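Local coordinates for protein alpha-glucosidase (PDB 5HQA) that hydrolyses alpha-glucosides as a chloride-activated, calcium-containing enzyme of glycoside hydrolase family 97, captured here with acarbose bound, at residues Q4-I10 against A103-V108; A37-E41 against F110-V114. All coordinates share one frame; numbering follows the deposited sequence.

Contact 1: Q4-I10 against A103-V108; sequences QSPDGNI and AFDSGV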
ATOM      1  N   GLN A   4     -19.958  13.334  16.234  1.00 15.78           N
ATOM      2  CA  GLN A   4     -20.221  11.901  16.271  1.00 15.52           C
ATOM      3  C   GLN A   4     -20.338  11.353  14.858  1.00 17.23           C
ATOM      4  O   GLN A   4     -20.681  12.073  13.916  1.00 16.57           O
ATOM      5  CB  GLN A   4     -21.515  11.582  17.035  1.00 17.64           C
ATOM      6  CG  GLN A   4     -21.646  12.285  18.370  1.00 20.27           C
ATOM      7  CD  GLN A   4     -22.961  11.956  19.065  1.00 18.90           C
ATOM      8  OE1 GLN A   4     -23.803  11.238  18.516  1.00 18.53           O
ATOM      9  NE2 GLN A   4     -23.142  12.482  20.274  1.00 19.33           N
ATOM     10  N   SER A   5     -20.074  10.056  14.719  1.00 13.08           N
ATOM     11  CA  SER A   5     -20.311   9.405  13.444  1.00 13.10           C
ATOM     12  C   SER A   5     -21.800   9.464  13.109  1.00 15.37           C
ATOM     13  O   SER A   5     -22.634   9.697  13.988  1.00 15.40           O
ATOM     14  CB  SER A   5     -19.834   7.952  13.486  1.00 12.82           C
ATOM     15  OG  SER A   5     -20.464   7.261  14.551  1.00 14.32           O
ATOM     16  N   PRO A   6     -22.158   9.265  11.839  1.00 15.32           N
ATOM     17  CA  PRO A   6     -23.586   9.223  11.493  1.00 17.83           C
ATOM     18  C   PRO A   6     -24.391   8.244  12.335  1.00 20.26           C
ATOM     19  O   PRO A   6     -25.510   8.578  12.745  1.00 21.54           O
ATOM     20  CB  PRO A   6     -23.560   8.826  10.013  1.00 18.47           C
ATOM     21  CG  PRO A   6     -22.268   9.415   9.516  1.00 17.25           C
ATOM     22  CD  PRO A   6     -21.297   9.207  10.643  1.00 15.97           C
ATOM     23  N   ASP A   7     -23.854   7.060  12.635  1.00 18.53           N
ATOM     24  CA  ASP A   7     -24.611   6.106  13.436  1.00 18.48           C
ATOM     25  C   ASP A   7     -24.495   6.357  14.936  1.00 17.68           C
ATOM     26  O   ASP A   7     -25.146   5.655  15.718  1.00 20.34           O
ATOM     27  CB  ASP A   7     -24.198   4.663  13.099  1.00 18.58           C
ATOM     28  CG  ASP A   7     -22.759   4.330  13.485  1.00 21.53           C
ATOM     29  OD1 ASP A   7     -22.084   5.118  14.180  1.00 18.26           O
ATOM     30  OD2 ASP A   7     -22.296   3.235  13.087  1.00 22.04           O
ATOM     31  N   GLY A   8     -23.702   7.344  15.356  1.00 16.82           N
ATOM     32  CA  GLY A   8     -23.573   7.688  16.761  1.00 16.43           C
ATOM     33  C   GLY A   8     -22.582   6.860  17.556  1.00 17.74           C
ATOM     34  O   GLY A   8     -22.316   7.200  18.713  1.00 17.18           O
ATOM     35  N   ASN A   9     -22.015   5.792  16.982  1.00 13.92           N
ATOM     36  CA  ASN A   9     -21.177   4.900  17.780  1.00 15.89           C
ATOM     37  C   ASN A   9     -19.803   5.483  18.083  1.00 15.03           C
ATOM     38  O   ASN A   9     -19.227   5.164  19.131  1.00 14.69           O
ATOM     39  CB  ASN A   9     -21.027   3.553  17.087  1.00 15.10           C
ATOM     40  CG  ASN A   9     -22.291   2.731  17.170  1.00 22.15           C
ATOM     41  OD1 ASN A   9     -23.022   2.806  18.157  1.00 23.88           O
ATOM     42  ND2 ASN A   9     -22.570   1.961  16.127  1.00 27.05           N
ATOM     43  N   ILE A  10     -19.260   6.320  17.204  1.00 13.38           N
ATOM     44  CA  ILE A  10     -17.981   6.985  17.449  1.00 13.43           C
ATOM     45  C   ILE A  10     -18.262   8.421  17.863  1.00 16.14           C
ATOM     46  O   ILE A  10     -18.983   9.151  17.166  1.00 14.74           O
ATOM     47  CB  ILE A  10     -17.069   6.940  16.211  1.00 12.71           C
ATOM     48  CG1 ILE A  10     -16.701   5.488  15.880  1.00 13.31           C
ATOM     49  CG2 ILE A  10     -15.804   7.774  16.455  1.00 11.40           C
ATOM     50  CD1 ILE A  10     -15.919   5.330  14.588  1.00 13.67           C
ATOM     51  N   ALA A 103     -16.037  12.579  11.195  1.00 13.44           N
ATOM     52  CA  ALA A 103     -16.395  11.357  11.909  1.00 12.56           C
ATOM     53  C   ALA A 103     -17.234  10.489  10.981  1.00 15.50           C
ATOM     54  O   ALA A 103     -18.351  10.875  10.607  1.00 15.52           O
ATOM     55  CB  ALA A 103     -17.151  11.681  13.196  1.00 12.10           C
ATOM     56  N   PHE A 104     -16.689   9.335  10.605  1.00 12.29           N
ATOM     57  CA  PHE A 104     -17.365   8.313   9.816  1.00 13.43           C
ATOM     58  C   PHE A 104     -17.797   7.171  10.727  1.00 13.70           C
ATOM     59  O   PHE A 104     -17.286   7.015  11.838  1.00 14.13           O
ATOM     60  CB  PHE A 104     -16.448   7.741   8.731  1.00 11.69           C
ATOM     61  CG  PHE A 104     -15.850   8.767   7.814  1.00 12.07           C
ATOM     62  CD1 PHE A 104     -16.347   8.927   6.522  1.00 13.76           C
ATOM     63  CD2 PHE A 104     -14.764   9.534   8.219  1.00 11.92           C
ATOM     64  CE1 PHE A 104     -15.796   9.853   5.662  1.00 15.50           C
ATOM     65  CE2 PHE A 104     -14.201  10.463   7.365  1.00 15.13           C
ATOM     66  CZ  PHE A 104     -14.722  10.625   6.082  1.00 16.71           C
ATOM     67  N   ASP A 105     -18.718   6.339  10.233  1.00 13.34           N
ATOM     68  CA  ASP A 105     -19.059   5.142  10.998  1.00 13.29           C
ATOM     69  C   ASP A 105     -17.859   4.215  11.189  1.00 14.61           C
ATOM     70  O   ASP A 105     -17.839   3.440  12.149  1.00 15.20           O
ATOM     71  CB  ASP A 105     -20.197   4.380  10.327  1.00 12.96           C
ATOM     72  CG  ASP A 105     -21.520   5.110  10.441  1.00 20.17           C
ATOM     73  OD1 ASP A 105     -21.621   6.045  11.270  1.00 17.99           O
ATOM     74  OD2 ASP A 105     -22.467   4.742   9.712  1.00 22.06           O
ATOM     75  N   SER A 106     -16.852   4.285  10.320  1.00 11.85           N
ATOM     76  CA  SER A 106     -15.703   3.394  10.407  1.00 11.21           C
ATOM     77  C   SER A 106     -14.456   4.050  10.990  1.00 11.40           C
ATOM     78  O   SER A 106     -13.414   3.386  11.070  1.00 11.95           O
ATOM     79  CB  SER A 106     -15.379   2.830   9.022  1.00 15.62           C
ATOM     80  OG  SER A 106     -15.085   3.879   8.114  1.00 16.34           O
ATOM     81  N   GLY A 107     -14.511   5.312  11.398  1.00 11.33           N
ATOM     82  CA  GLY A 107     -13.327   5.944  11.951  1.00 10.41           C
ATOM     83  C   GLY A 107     -13.389   7.455  11.843  1.00 13.61           C
ATOM     84  O   GLY A 107     -14.394   8.034  11.431  1.00 13.60           O
ATOM     85  N   VAL A 108     -12.287   8.092  12.238  0.57 10.90           N
ATOM     86  CA  VAL A 108     -12.236   9.549  12.261  0.57 11.13           C
ATOM     87  C   VAL A 108     -10.952  10.037  11.608  0.57 11.75           C
ATOM     88  O   VAL A 108      -9.896   9.400  11.691  0.57 12.06           O
ATOM     89  CB  VAL A 108     -12.360  10.121  13.696  0.57 13.37           C
ATOM     90  CG1 VAL A 108     -13.529   9.493  14.425  0.57 14.26           C
ATOM     91  CG2 VAL A 108     -11.079   9.926  14.473  0.57 11.45           C
TER
HETATM   92  O   HOH W   1     -19.855   2.414  13.859  1.00 30.02           O
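Asp7 and Asp105 meet where the ends of two beta hairpins come together, each containing a type I turn, Ser5-Gly8 and Phe104-Gly107; the hairpins belong to the two different sheets of the N-terminal beta sandwich. One hydrogen bond joins them directly: Asp7 N donates to Asp105 OD1 on the syn side, tilted somewhat out of the carboxylate plane (2.8 Å, 159° at the hydrogen). The same oxygen lies 3.2 Å from Pro6 CD. The two carboxylates stack with planes 14° apart, bringing Asp7 OD1 to 3.1 Å from Asp105 OD1 with no bond between them. This closeness of charge is probably offset in part by donors around Asp7. Asp7 CG sits between its backbone N and carbonyl carbon (chi1 66°), which turns OD1 back over its own loop to accept from Ser5 OG at 2.7 Å and, from the other face, Asn9 N, an Asx turn. Ser5 OG in turn receives Ile10 N. Van der Waals packing lies behind: Ala103 CB sits against the Gln4 backbone, Ile10 CD1 lies 3.5 Å from Gly107 N, and in one of two Val108 conformers CG1 meets Ile10 CG2. A water bridges the hairpins, donating to Asp7 OD2 at 2.7 Å and to Asp105 O at 2.8 Å.

Contact 2: A37-E41 against F110-V114; sequences ALGFE and FRYEV
Gly39 and Tyr112 mark the nearest backbone approach, 8.6 Å between their CA atoms, and the touching parts, 38-40 and 110-114, run 38° apart, a spacing bridged by side chains between the facing sheets of the N-terminal beta sandwich. Tyr112 does most of the bridging. Its CB points toward the other sheet, and with CG beside the backbone N and anti to the carbonyl carbon (chi1 -59°) the ring extends across the gap to the break in strand 30-42. There Gly39 N, lying near the ring plane, donates to Tyr112 OH at 2.9 Å in a somewhat bent bond. Thr130 OG1, on the neighbouring strand 122-134, is a second hydrogen-bond partner of that hydroxyl. Phe40 turns its edge to one face of the Tyr112 ring, the planes 53° apart and the centroids 4.5 Å; Phe40 CZ lies 3.5 Å from Tyr112 CG, offset toward the rim. Leu38 CD2 lies beside the hydroxyl, 3.5 Å from Tyr112 OH and 4.0 Å from Phe110 CE1, while Val114 CG2 touches Phe40 CE2 at 4.1 Å. A phenylalanine here in place of Tyr112, lacking the hydroxyl, would probably leave the buried Gly39 N-H and the Thr130 hydroxyl without this partner. The chemistry is thus that of an apolar sandwich core in which a single tyrosine oxygen, bonded to both a backbone amide and a threonine, pins the facing sheet at a glycine.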
ATOM      1  N   ALA A  37      -3.110  15.237  23.170  1.00 11.28           N
ATOM      2  CA  ALA A  37      -2.709  16.620  22.932  1.00 13.12           C
ATOM      3  C   ALA A  37      -2.732  16.979  21.440  1.00 13.85           C
ATOM      4  O   ALA A  37      -2.644  16.120  20.558  1.00 12.01           O
ATOM      5  CB  ALA A  37      -1.308  16.868  23.496  1.00 11.92           C
ATOM      6  N   LEU A  38      -2.832  18.290  21.178  1.00 12.35           N
ATOM      7  CA  LEU A  38      -2.775  18.882  19.848  1.00 13.10           C
ATOM      8  C   LEU A  38      -1.838  20.082  19.884  1.00 15.71           C
ATOM      9  O   LEU A  38      -1.777  20.789  20.895  1.00 16.66           O
ATOM     10  CB  LEU A  38      -4.162  19.352  19.390  1.00 11.64           C
ATOM     11  CG  LEU A  38      -5.234  18.262  19.360  1.00 12.30           C
ATOM     12  CD1 LEU A  38      -6.619  18.886  19.241  1.00 14.20           C
ATOM     13  CD2 LEU A  38      -4.975  17.299  18.218  1.00 13.80           C
ATOM     14  N   GLY A  39      -1.113  20.324  18.791  1.00 10.85           N
ATOM     15  CA  GLY A  39      -0.308  21.531  18.699  1.00 12.47           C
ATOM     16  C   GLY A  39       0.983  21.329  17.919  1.00 11.06           C
ATOM     17  O   GLY A  39       1.188  20.301  17.277  1.00 13.33           O
ATOM     18  N   PHE A  40       1.844  22.356  17.988  1.00 11.59           N
ATOM     19  CA  PHE A  40       3.101  22.413  17.245  1.00 15.12           C
ATOM     20  C   PHE A  40       4.186  23.100  18.063  1.00 13.70           C
ATOM     21  O   PHE A  40       3.912  24.022  18.836  1.00 13.41           O
ATOM     22  CB  PHE A  40       3.000  23.218  15.936  1.00 13.57           C
ATOM     23  CG  PHE A  40       2.007  22.684  14.954  1.00 14.56           C
ATOM     24  CD1 PHE A  40       2.338  21.629  14.117  1.00 14.89           C
ATOM     25  CD2 PHE A  40       0.756  23.259  14.840  1.00 14.32           C
ATOM     26  CE1 PHE A  40       1.414  21.142  13.191  1.00 15.93           C
ATOM     27  CE2 PHE A  40      -0.176  22.776  13.918  1.00 16.07           C
ATOM     28  CZ  PHE A  40       0.155  21.719  13.097  1.00 15.18           C
ATOM     29  N   GLU A  41       5.431  22.670  17.838  1.00 13.08           N
ATOM     30  CA  GLU A  41       6.621  23.446  18.161  1.00 13.23           C
ATOM     31  C   GLU A  41       7.376  23.751  16.874  1.00 15.51           C
ATOM     32  O   GLU A  41       7.377  22.946  15.934  1.00 13.74           O
ATOM     33  CB  GLU A  41       7.533  22.700  19.149  1.00 13.28           C
ATOM     34  CG  GLU A  41       6.876  22.512  20.500  1.00 18.53           C
ATOM     35  CD  GLU A  41       7.759  21.805  21.508  1.00 25.89           C
ATOM     36  OE1 GLU A  41       8.917  21.471  21.176  1.00 24.89           O
ATOM     37  OE2 GLU A  41       7.289  21.588  22.644  1.00 27.68           O
ATOM     38  N   PHE A 110      -8.666  13.796  11.213  1.00 10.16           N
ATOM     39  CA  PHE A 110      -8.566  15.205  11.589  1.00 10.40           C
ATOM     40  C   PHE A 110      -7.291  15.818  11.024  1.00 12.51           C
ATOM     41  O   PHE A 110      -6.298  15.126  10.780  1.00 12.35           O
ATOM     42  CB  PHE A 110      -8.650  15.422  13.124  1.00 10.40           C
ATOM     43  CG  PHE A 110      -7.520  14.806  13.916  1.00 10.93           C
ATOM     44  CD1 PHE A 110      -6.374  15.533  14.195  1.00 10.01           C
ATOM     45  CD2 PHE A 110      -7.631  13.511  14.415  1.00 12.57           C
ATOM     46  CE1 PHE A 110      -5.334  14.975  14.937  1.00 12.06           C
ATOM     47  CE2 PHE A 110      -6.599  12.943  15.160  1.00 13.56           C
ATOM     48  CZ  PHE A 110      -5.446  13.679  15.418  1.00 12.93           C
ATOM     49  N   ARG A 111      -7.337  17.131  10.802  1.00 12.41           N
ATOM     50  CA  ARG A 111      -6.156  17.846  10.343  1.00 10.74           C
ATOM     51  C   ARG A 111      -6.175  19.248  10.919  1.00 12.90           C
ATOM     52  O   ARG A 111      -7.226  19.781  11.285  1.00 14.09           O
ATOM     53  CB  ARG A 111      -6.071  17.907   8.813  1.00 10.92           C
ATOM     54  CG  ARG A 111      -7.055  18.885   8.194  1.00 12.11           C
ATOM     55  CD  ARG A 111      -6.828  19.012   6.703  1.00 12.61           C
ATOM     56  NE  ARG A 111      -7.713  20.014   6.119  1.00 13.74           N
ATOM     57  CZ  ARG A 111      -7.891  20.171   4.815  1.00 19.62           C
ATOM     58  NH1 ARG A 111      -7.247  19.393   3.952  1.00 19.16           N
ATOM     59  NH2 ARG A 111      -8.720  21.106   4.371  1.00 22.32           N
ATOM     60  N   TYR A 112      -4.988  19.831  11.023  1.00 11.91           N
ATOM     61  CA  TYR A 112      -4.853  21.213  11.452  1.00 11.51           C
ATOM     62  C   TYR A 112      -4.962  22.123  10.246  1.00 13.51           C
ATOM     63  O   TYR A 112      -4.470  21.795   9.162  1.00 14.15           O
ATOM     64  CB  TYR A 112      -3.505  21.457  12.108  1.00 11.41           C
ATOM     65  CG  TYR A 112      -3.170  20.636  13.328  1.00 11.07           C
ATOM     66  CD1 TYR A 112      -2.747  19.310  13.217  1.00 11.43           C
ATOM     67  CD2 TYR A 112      -3.206  21.212  14.598  1.00 11.47           C
ATOM     68  CE1 TYR A 112      -2.389  18.573  14.347  1.00 11.31           C
ATOM     69  CE2 TYR A 112      -2.860  20.489  15.722  1.00 12.67           C
ATOM     70  CZ  TYR A 112      -2.443  19.174  15.592  1.00 13.40           C
ATOM     71  OH  TYR A 112      -2.090  18.478  16.727  1.00 13.14           O
ATOM     72  N   GLU A 113      -5.584  23.277  10.444  1.00 12.41           N
ATOM     73  CA  GLU A 113      -5.633  24.325   9.433  1.00 12.93           C
ATOM     74  C   GLU A 113      -5.166  25.603  10.111  1.00 15.34           C
ATOM     75  O   GLU A 113      -5.872  26.159  10.958  1.00 15.79           O
ATOM     76  CB  GLU A 113      -7.037  24.454   8.835  1.00 15.24           C
ATOM     77  CG  GLU A 113      -7.444  23.168   8.110  1.00 16.12           C
ATOM     78  CD  GLU A 113      -8.881  23.158   7.609  1.00 18.32           C
ATOM     79  OE1 GLU A 113      -9.574  24.195   7.723  1.00 17.70           O
ATOM     80  OE2 GLU A 113      -9.315  22.093   7.100  1.00 18.67           O
ATOM     81  N   VAL A 114      -3.949  26.028   9.787  1.00 15.25           N
ATOM     82  CA  VAL A 114      -3.336  27.203  10.394  1.00 14.37           C
ATOM     83  C   VAL A 114      -3.494  28.362   9.413  1.00 15.16           C
ATOM     84  O   VAL A 114      -2.896  28.324   8.327  1.00 17.24           O
ATOM     85  CB  VAL A 114      -1.862  26.966  10.738  1.00 14.40           C
ATOM     86  CG1 VAL A 114      -1.284  28.212  11.400  1.00 14.48           C
ATOM     87  CG2 VAL A 114      -1.739  25.773  11.658  1.00 14.61           C
TER

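In the fold
From the N terminus the chain first makes the 4-10 turn between two strands of one sheet of the N-terminal domain, then runs through strands 10-15 and 22-27 of that sheet to 37-41 on strand 30-42. Later it enters the second sheet and reaches 103-108, where contact 1 closes a loop of 92 residues, and soon afterwards 110-114, where contact 2 closes one of 68. The segments alternate along the sequence, so the two closures cross rather than nest. Both draw on strand 107-114: contact 1 at its beginning, contact 2 farther along, their centres about 21 Å apart. Together they tie the two sheets at a hairpin end and in the buried interior, away from the calcium and glycan sites.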